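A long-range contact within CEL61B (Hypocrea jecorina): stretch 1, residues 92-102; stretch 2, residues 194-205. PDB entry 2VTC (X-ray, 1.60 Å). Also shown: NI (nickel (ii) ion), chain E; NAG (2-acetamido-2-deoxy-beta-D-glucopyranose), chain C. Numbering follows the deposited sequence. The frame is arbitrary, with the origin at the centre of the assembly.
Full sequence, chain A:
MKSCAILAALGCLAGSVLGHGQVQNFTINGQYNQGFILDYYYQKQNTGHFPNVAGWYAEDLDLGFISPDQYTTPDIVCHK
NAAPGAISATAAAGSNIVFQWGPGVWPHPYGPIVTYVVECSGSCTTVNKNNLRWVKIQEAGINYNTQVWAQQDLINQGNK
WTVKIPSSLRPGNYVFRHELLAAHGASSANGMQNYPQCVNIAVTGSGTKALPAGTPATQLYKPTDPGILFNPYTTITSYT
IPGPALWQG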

ATOM      1  N   ALA A  92      -6.023   6.742 -16.516  1.00 25.05           N
ATOM      2  CA  ALA A  92      -6.819   5.838 -17.357  1.00 25.55           C
ATOM      3  C   ALA A  92      -6.635   4.386 -16.912  1.00 25.89           C
ATOM      4  O   ALA A  92      -5.533   3.988 -16.516  1.00 25.52           O
ATOM      5  CB  ALA A  92      -6.430   6.005 -18.831  1.00 25.28           C
ATOM      6  N   ALA A  93      -7.708   3.595 -16.960  1.00 26.54           N
ATOM      7  CA  ALA A  93      -7.597   2.169 -16.676  1.00 27.08           C
ATOM      8  C   ALA A  93      -6.539   1.594 -17.605  1.00 27.55           C
ATOM      9  O   ALA A  93      -6.469   1.977 -18.783  1.00 28.33           O
ATOM     10  CB  ALA A  93      -8.936   1.469 -16.863  1.00 27.16           C
ATOM     11  N   GLY A  94      -5.705   0.700 -17.070  1.00 27.27           N
ATOM     12  CA  GLY A  94      -4.577   0.129 -17.804  1.00 26.85           C
ATOM     13  C   GLY A  94      -3.280   0.890 -17.610  1.00 26.48           C
ATOM     14  O   GLY A  94      -2.218   0.421 -18.032  1.00 26.82           O
ATOM     15  N   SER A  95      -3.345   2.062 -16.970  1.00 26.89           N
ATOM     16  CA  SER A  95      -2.140   2.831 -16.669  1.00 27.02           C
ATOM     17  C   SER A  95      -1.251   2.128 -15.637  1.00 27.27           C
ATOM     18  O   SER A  95      -1.730   1.336 -14.817  1.00 27.30           O
ATOM     19  CB  SER A  95      -2.492   4.234 -16.157  1.00 27.39           C
ATOM     20  OG  SER A  95      -3.194   4.976 -17.143  1.00 30.08           O
ATOM     21  N   ASN A  96       0.048   2.421 -15.692  1.00 26.94           N
ATOM     22  CA  ASN A  96       0.974   1.963 -14.675  1.00 26.40           C
ATOM     23  C   ASN A  96       1.238   3.063 -13.662  1.00 26.16           C
ATOM     24  O   ASN A  96       1.537   4.212 -14.024  1.00 26.45           O
ATOM     25  CB  ASN A  96       2.298   1.479 -15.292  1.00 27.96           C
ATOM     26  CG  ASN A  96       2.135   0.206 -16.121  1.00 28.82           C
ATOM     27  OD1 ASN A  96       2.510   0.166 -17.300  1.00 35.81           O
ATOM     28  ND2 ASN A  96       1.583  -0.832 -15.522  1.00 29.28           N
ATOM     29  N   ILE A  97       1.094   2.706 -12.390  1.00 24.56           N
ATOM     30  CA  ILE A  97       1.519   3.558 -11.300  1.00 23.94           C
ATOM     31  C   ILE A  97       2.903   3.079 -10.911  1.00 23.98           C
ATOM     32  O   ILE A  97       3.154   1.869 -10.875  1.00 24.65           O
ATOM     33  CB  ILE A  97       0.597   3.408 -10.047  1.00 23.23           C
ATOM     34  CG1 ILE A  97      -0.882   3.569 -10.429  1.00 23.14           C
ATOM     35  CG2 ILE A  97       1.044   4.376  -8.929  1.00 25.05           C
ATOM     36  CD1 ILE A  97      -1.838   2.930  -9.425  1.00 24.31           C
ATOM     37  N   VAL A  98       3.790   4.022 -10.613  1.00 23.45           N
ATOM     38  CA  VAL A  98       5.088   3.683 -10.045  1.00 23.20           C
ATOM     39  C   VAL A  98       5.223   4.388  -8.717  1.00 23.46           C
ATOM     40  O   VAL A  98       5.354   5.614  -8.659  1.00 23.48           O
ATOM     41  CB  VAL A  98       6.288   4.031 -10.996  1.00 23.84           C
ATOM     42  CG1 VAL A  98       7.585   3.537 -10.384  1.00 23.80           C
ATOM     43  CG2 VAL A  98       6.093   3.427 -12.384  1.00 24.35           C
ATOM     44  N   PHE A  99       5.144   3.606  -7.642  1.00 23.16           N
ATOM     45  CA  PHE A  99       5.250   4.152  -6.297  1.00 23.09           C
ATOM     46  C   PHE A  99       6.730   4.357  -5.992  1.00 23.79           C
ATOM     47  O   PHE A  99       7.532   3.436  -6.168  1.00 24.15           O
ATOM     48  CB  PHE A  99       4.620   3.210  -5.259  1.00 23.05           C
ATOM     49  CG  PHE A  99       3.134   3.022  -5.418  1.00 23.14           C
ATOM     50  CD1 PHE A  99       2.251   3.929  -4.830  1.00 23.18           C
ATOM     51  CD2 PHE A  99       2.617   1.933  -6.121  1.00 23.45           C
ATOM     52  CE1 PHE A  99       0.858   3.760  -4.949  1.00 22.61           C
ATOM     53  CE2 PHE A  99       1.224   1.751  -6.262  1.00 23.78           C
ATOM     54  CZ  PHE A  99       0.351   2.680  -5.662  1.00 22.36           C
ATOM     55  N   GLN A 100       7.073   5.560  -5.550  1.00 23.78           N
ATOM     56  CA  GLN A 100       8.449   5.893  -5.183  1.00 23.50           C
ATOM     57  C   GLN A 100       8.578   5.990  -3.673  1.00 23.14           C
ATOM     58  O   GLN A 100       8.031   6.894  -3.030  1.00 23.47           O
ATOM     59  CB  GLN A 100       8.896   7.191  -5.869  1.00 23.68           C
ATOM     60  CG  GLN A 100      10.229   7.742  -5.353  1.00 24.24           C
ATOM     61  CD  GLN A 100      11.434   6.925  -5.818  1.00 24.00           C
ATOM     62  OE1 GLN A 100      12.056   6.190  -5.031  1.00 26.61           O
ATOM     63  NE2 GLN A 100      11.760   7.048  -7.087  1.00 23.67           N
ATOM     64  N   TRP A 101       9.306   5.039  -3.096  1.00 22.79           N
ATOM     65  CA  TRP A 101       9.545   5.025  -1.664  1.00 22.33           C
ATOM     66  C   TRP A 101      10.785   5.854  -1.303  1.00 23.66           C
ATOM     67  O   TRP A 101      11.697   6.030  -2.128  1.00 23.27           O
ATOM     68  CB  TRP A 101       9.717   3.584  -1.163  1.00 22.00           C
ATOM     69  CG  TRP A 101       8.443   2.773  -1.208  1.00 20.56           C
ATOM     70  CD1 TRP A 101       7.908   2.166  -2.296  1.00 19.92           C
ATOM     71  CD2 TRP A 101       7.565   2.495  -0.108  1.00 19.54           C
ATOM     72  NE1 TRP A 101       6.738   1.522  -1.951  1.00 20.41           N
ATOM     73  CE2 TRP A 101       6.511   1.696  -0.611  1.00 19.97           C
ATOM     74  CE3 TRP A 101       7.574   2.831   1.257  1.00 18.84           C
ATOM     75  CZ2 TRP A 101       5.452   1.237   0.200  1.00 19.47           C
ATOM     76  CZ3 TRP A 101       6.521   2.374   2.079  1.00 19.84           C
ATOM     77  CH2 TRP A 101       5.468   1.580   1.529  1.00 19.30           C
ATOM     78  N   GLY A 102      10.805   6.367  -0.082  1.00 24.76           N
ATOM     79  CA  GLY A 102      11.911   7.227   0.342  1.00 26.73           C
ATOM     80  C   GLY A 102      11.702   7.780   1.731  1.00 27.43           C
ATOM     81  O   GLY A 102      10.773   7.352   2.437  1.00 27.77           O
ATOM     82  N   ASN A 194       4.042  -4.294   8.821  1.00 15.58           N
ATOM     83  CA  ASN A 194       3.258  -3.849   7.651  1.00 15.84           C
ATOM     84  C   ASN A 194       3.450  -2.355   7.384  1.00 15.31           C
ATOM     85  O   ASN A 194       3.326  -1.536   8.322  1.00 17.01           O
ATOM     86  CB  ASN A 194       1.743  -4.120   7.834  1.00 15.32           C
ATOM     87  CG  ASN A 194       1.364  -5.595   7.759  1.00 17.45           C
ATOM     88  OD1 ASN A 194       0.402  -5.975   7.048  1.00 21.21           O
ATOM     89  ND2 ASN A 194       2.026  -6.420   8.536  1.00 14.80           N
ATOM     90  N   TYR A 195       3.693  -1.997   6.127  1.00 16.18           N
ATOM     91  CA  TYR A 195       3.863  -0.592   5.729  1.00 16.27           C
ATOM     92  C   TYR A 195       2.835  -0.215   4.647  1.00 15.72           C
ATOM     93  O   TYR A 195       3.200  -0.090   3.489  1.00 16.29           O
ATOM     94  CB  TYR A 195       5.289  -0.303   5.197  1.00 18.01           C
ATOM     95  CG  TYR A 195       6.419  -0.579   6.186  1.00 18.87           C
ATOM     96  CD1 TYR A 195       7.024   0.469   6.890  1.00 18.04           C
ATOM     97  CD2 TYR A 195       6.872  -1.894   6.421  1.00 18.43           C
ATOM     98  CE1 TYR A 195       8.059   0.218   7.831  1.00 20.46           C
ATOM     99  CE2 TYR A 195       7.913  -2.158   7.353  1.00 19.44           C
ATOM    100  CZ  TYR A 195       8.497  -1.096   8.039  1.00 20.90           C
ATOM    101  OH  TYR A 195       9.522  -1.365   8.945  1.00 21.52           O
ATOM    102  N   PRO A 196       1.550  -0.019   5.043  1.00 15.74           N
ATOM    103  CA  PRO A 196       0.539   0.382   4.046  1.00 15.82           C
ATOM    104  C   PRO A 196       0.576   1.884   3.744  1.00 15.67           C
ATOM    105  O   PRO A 196       0.802   2.704   4.644  1.00 15.78           O
ATOM    106  CB  PRO A 196      -0.787   0.006   4.711  1.00 14.78           C
ATOM    107  CG  PRO A 196      -0.542   0.161   6.176  1.00 15.35           C
ATOM    108  CD  PRO A 196       0.945  -0.256   6.365  1.00 15.96           C
ATOM    109  N   GLN A 197       0.372   2.216   2.479  1.00 15.75           N
ATOM    110  CA  GLN A 197       0.339   3.602   2.043  1.00 15.93           C
ATOM    111  C   GLN A 197      -0.818   3.788   1.066  1.00 16.88           C
ATOM    112  O   GLN A 197      -0.908   3.064   0.064  1.00 16.02           O
ATOM    113  CB  GLN A 197       1.655   3.953   1.342  1.00 17.15           C
ATOM    114  CG  GLN A 197       2.841   3.936   2.337  1.00 16.48           C
ATOM    115  CD  GLN A 197       2.880   5.182   3.200  1.00 17.96           C
ATOM    116  OE1 GLN A 197       2.365   5.208   4.324  1.00 19.70           O
ATOM    117  NE2 GLN A 197       3.492   6.216   2.682  1.00 16.68           N
ATOM    118  N   CYS A 198      -1.689   4.757   1.366  1.00 16.23           N
ATOM    119  CA  CYS A 198      -2.844   5.013   0.501  1.00 16.59           C
ATOM    120  C   CYS A 198      -2.710   6.285  -0.339  1.00 17.00           C
ATOM    121  O   CYS A 198      -2.192   7.315   0.129  1.00 17.72           O
ATOM    122  CB  CYS A 198      -4.106   5.074   1.367  1.00 16.47           C
ATOM    123  SG  CYS A 198      -4.553   3.533   2.121  1.00 16.60           S
ATOM    124  N   VAL A 199      -3.199   6.204  -1.577  1.00 17.22           N
ATOM    125  CA  VAL A 199      -3.234   7.358  -2.508  1.00 17.59           C
ATOM    126  C   VAL A 199      -4.611   7.434  -3.206  1.00 17.61           C
ATOM    127  O   VAL A 199      -5.161   6.410  -3.596  1.00 16.75           O
ATOM    128  CB  VAL A 199      -2.093   7.326  -3.563  1.00 18.68           C
ATOM    129  CG1 VAL A 199      -0.711   7.287  -2.879  1.00 19.73           C
ATOM    130  CG2 VAL A 199      -2.251   6.129  -4.501  1.00 19.16           C
ATOM    131  N   ASN A 200      -5.168   8.644  -3.331  1.00 17.72           N
ATOM    132  CA  ASN A 200      -6.421   8.840  -4.073  1.00 18.06           C
ATOM    133  C   ASN A 200      -6.084   8.884  -5.548  1.00 18.17           C
ATOM    134  O   ASN A 200      -5.322   9.750  -5.980  1.00 18.07           O
ATOM    135  CB  ASN A 200      -7.073  10.183  -3.683  1.00 17.88           C
ATOM    136  CG  ASN A 200      -7.528  10.239  -2.237  1.00 15.95           C
ATOM    137  OD1 ASN A 200      -7.843   9.227  -1.611  1.00 17.51           O
ATOM    138  ND2 ASN A 200      -7.579  11.471  -1.696  1.00 17.08           N
ATOM    139  N   ILE A 201      -6.610   7.938  -6.311  1.00 18.37           N
ATOM    140  CA  ILE A 201      -6.492   7.977  -7.767  1.00 20.13           C
ATOM    141  C   ILE A 201      -7.837   7.653  -8.442  1.00 20.49           C
ATOM    142  O   ILE A 201      -8.324   6.512  -8.409  1.00 19.86           O
ATOM    143  CB  ILE A 201      -5.396   7.027  -8.335  1.00 20.50           C
ATOM    144  CG1 ILE A 201      -4.043   7.239  -7.652  1.00 20.20           C
ATOM    145  CG2 ILE A 201      -5.266   7.251  -9.857  1.00 21.17           C
ATOM    146  CD1 ILE A 201      -3.027   6.111  -7.964  1.00 21.71           C
ATOM    147  N   ALA A 202      -8.443   8.666  -9.043  1.00 20.46           N
ATOM    148  CA  ALA A 202      -9.651   8.423  -9.803  1.00 21.05           C
ATOM    149  C   ALA A 202      -9.261   7.742 -11.109  1.00 21.41           C
ATOM    150  O   ALA A 202      -8.157   7.974 -11.631  1.00 21.94           O
ATOM    151  CB  ALA A 202     -10.382   9.733 -10.060  1.00 20.73           C
ATOM    152  N   VAL A 203     -10.168   6.909 -11.626  1.00 21.49           N
ATOM    153  CA  VAL A 203      -9.942   6.135 -12.834  1.00 21.86           C
ATOM    154  C   VAL A 203     -10.913   6.579 -13.932  1.00 22.27           C
ATOM    155  O   VAL A 203     -12.103   6.800 -13.672  1.00 21.99           O
ATOM    156  CB  VAL A 203     -10.053   4.622 -12.526  1.00 21.93           C
ATOM    157  CG1 VAL A 203     -10.073   3.762 -13.805  1.00 22.30           C
ATOM    158  CG2 VAL A 203      -8.883   4.189 -11.618  1.00 22.55           C
ATOM    159  N   THR A 204     -10.367   6.731 -15.138  1.00 22.61           N
ATOM    160  CA  THR A 204     -11.107   7.140 -16.338  1.00 23.37           C
ATOM    161  C   THR A 204     -10.961   6.058 -17.405  1.00 24.01           C
ATOM    162  O   THR A 204     -10.291   5.038 -17.194  1.00 24.21           O
ATOM    163  CB  THR A 204     -10.526   8.455 -16.903  1.00 22.59           C
ATOM    164  OG1 THR A 204      -9.142   8.269 -17.249  1.00 24.55           O
ATOM    165  CG2 THR A 204     -10.636   9.583 -15.874  1.00 23.70           C
ATOM    166  N   GLY A 205     -11.558   6.282 -18.574  1.00 25.57           N
ATOM    167  CA  GLY A 205     -11.262   5.431 -19.729  1.00 26.70           C
ATOM    168  C   GLY A 205     -12.351   4.459 -20.118  1.00 27.55           C
ATOM    169  O   GLY A 205     -13.541   4.737 -19.935  1.00 27.89           O
TER
HETATM  170 NI    NI E1231      11.800  -0.327   8.844  1.00 23.54          NI
HETATM  171  C1  NAG C   1      10.168  11.756  -4.849  1.00 28.39           C
HETATM  172  C2  NAG C   1      10.989  13.050  -4.779  1.00 29.39           C
HETATM  173  C3  NAG C   1      12.508  12.776  -4.698  1.00 30.61           C
HETATM  174  C4  NAG C   1      12.864  11.689  -3.668  1.00 31.65           C
HETATM  175  C5  NAG C   1      11.855  10.526  -3.735  1.00 29.47           C
HETATM  176  C6  NAG C   1      12.047   9.465  -2.656  1.00 25.78           C
HETATM  177  C7  NAG C   1      10.364  15.222  -5.715  1.00 30.02           C
HETATM  178  C8  NAG C   1      10.244  16.051  -6.959  1.00 30.04           C
HETATM  179  N2  NAG C   1      10.713  13.942  -5.894  1.00 30.85           N
HETATM  180  O3  NAG C   1      13.192  13.985  -4.397  1.00 32.43           O
HETATM  181  O4  NAG C   1      14.169  11.174  -3.901  1.00 33.19           O
HETATM  182  O5  NAG C   1      10.509  11.002  -3.692  1.00 28.59           O
HETATM  183  O6  NAG C   1      12.228  10.025  -1.376  1.00 26.29           O
HETATM  184  O7  NAG C   1      10.149  15.718  -4.606  1.00 31.27           O
HETATM  185  O   HOH W   1      13.759   0.303   9.463  1.00 27.02           O
HETATM  186  O   HOH W   2      11.466  -0.973   9.813  1.00 11.52           O

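Two stretches can pack mainly through side chains where their strands lie apart, yet share a backbone hydrogen bond at one end, as this contact in CEL61B illustrates. The axes of strands 96-102 and 194-204 approach no closer than 10.7 Å, a spacing that leaves side chains to fill the gap. Trp-101 covers the most surface. Its CA-to-CB bond points sideways, but chi1 of -69° (m) and chi2 of 80° bring the indole nearer the other strand, where CH2 lies 3.4 Å from Tyr-195 O, at the ring edge, and 3.6 Å from CG of Gln-197. Further along, directly facing side chains suffice: Phe-99 meets Val-199 at the edge of its ring (CE1 to CG2, 3.9 Å), and Ile-97 meets Ile-201 tip to tip (CD1 to CD1, 3.7 Å).

At the other end the backbones converge. Ala-92 and Thr-204, next in area covered, form a parallel bridge with a CA-to-CA distance of 4.6 Å, and Thr-204 OG1 comes within 3.4 Å of Ala-92 CA. The one hydrogen bond across the contact runs from Ala-93 N to Thr-204 O (3.0 Å, 164°), nearly straight. A type II turn from Ala-92 to Ser-95 starts at the bridge residue itself, its backbone hydrogen bond from Ser-95 N to Ala-92 O (3.0 Å) reinforced by Ser-95 OG to the same oxygen (2.6 Å).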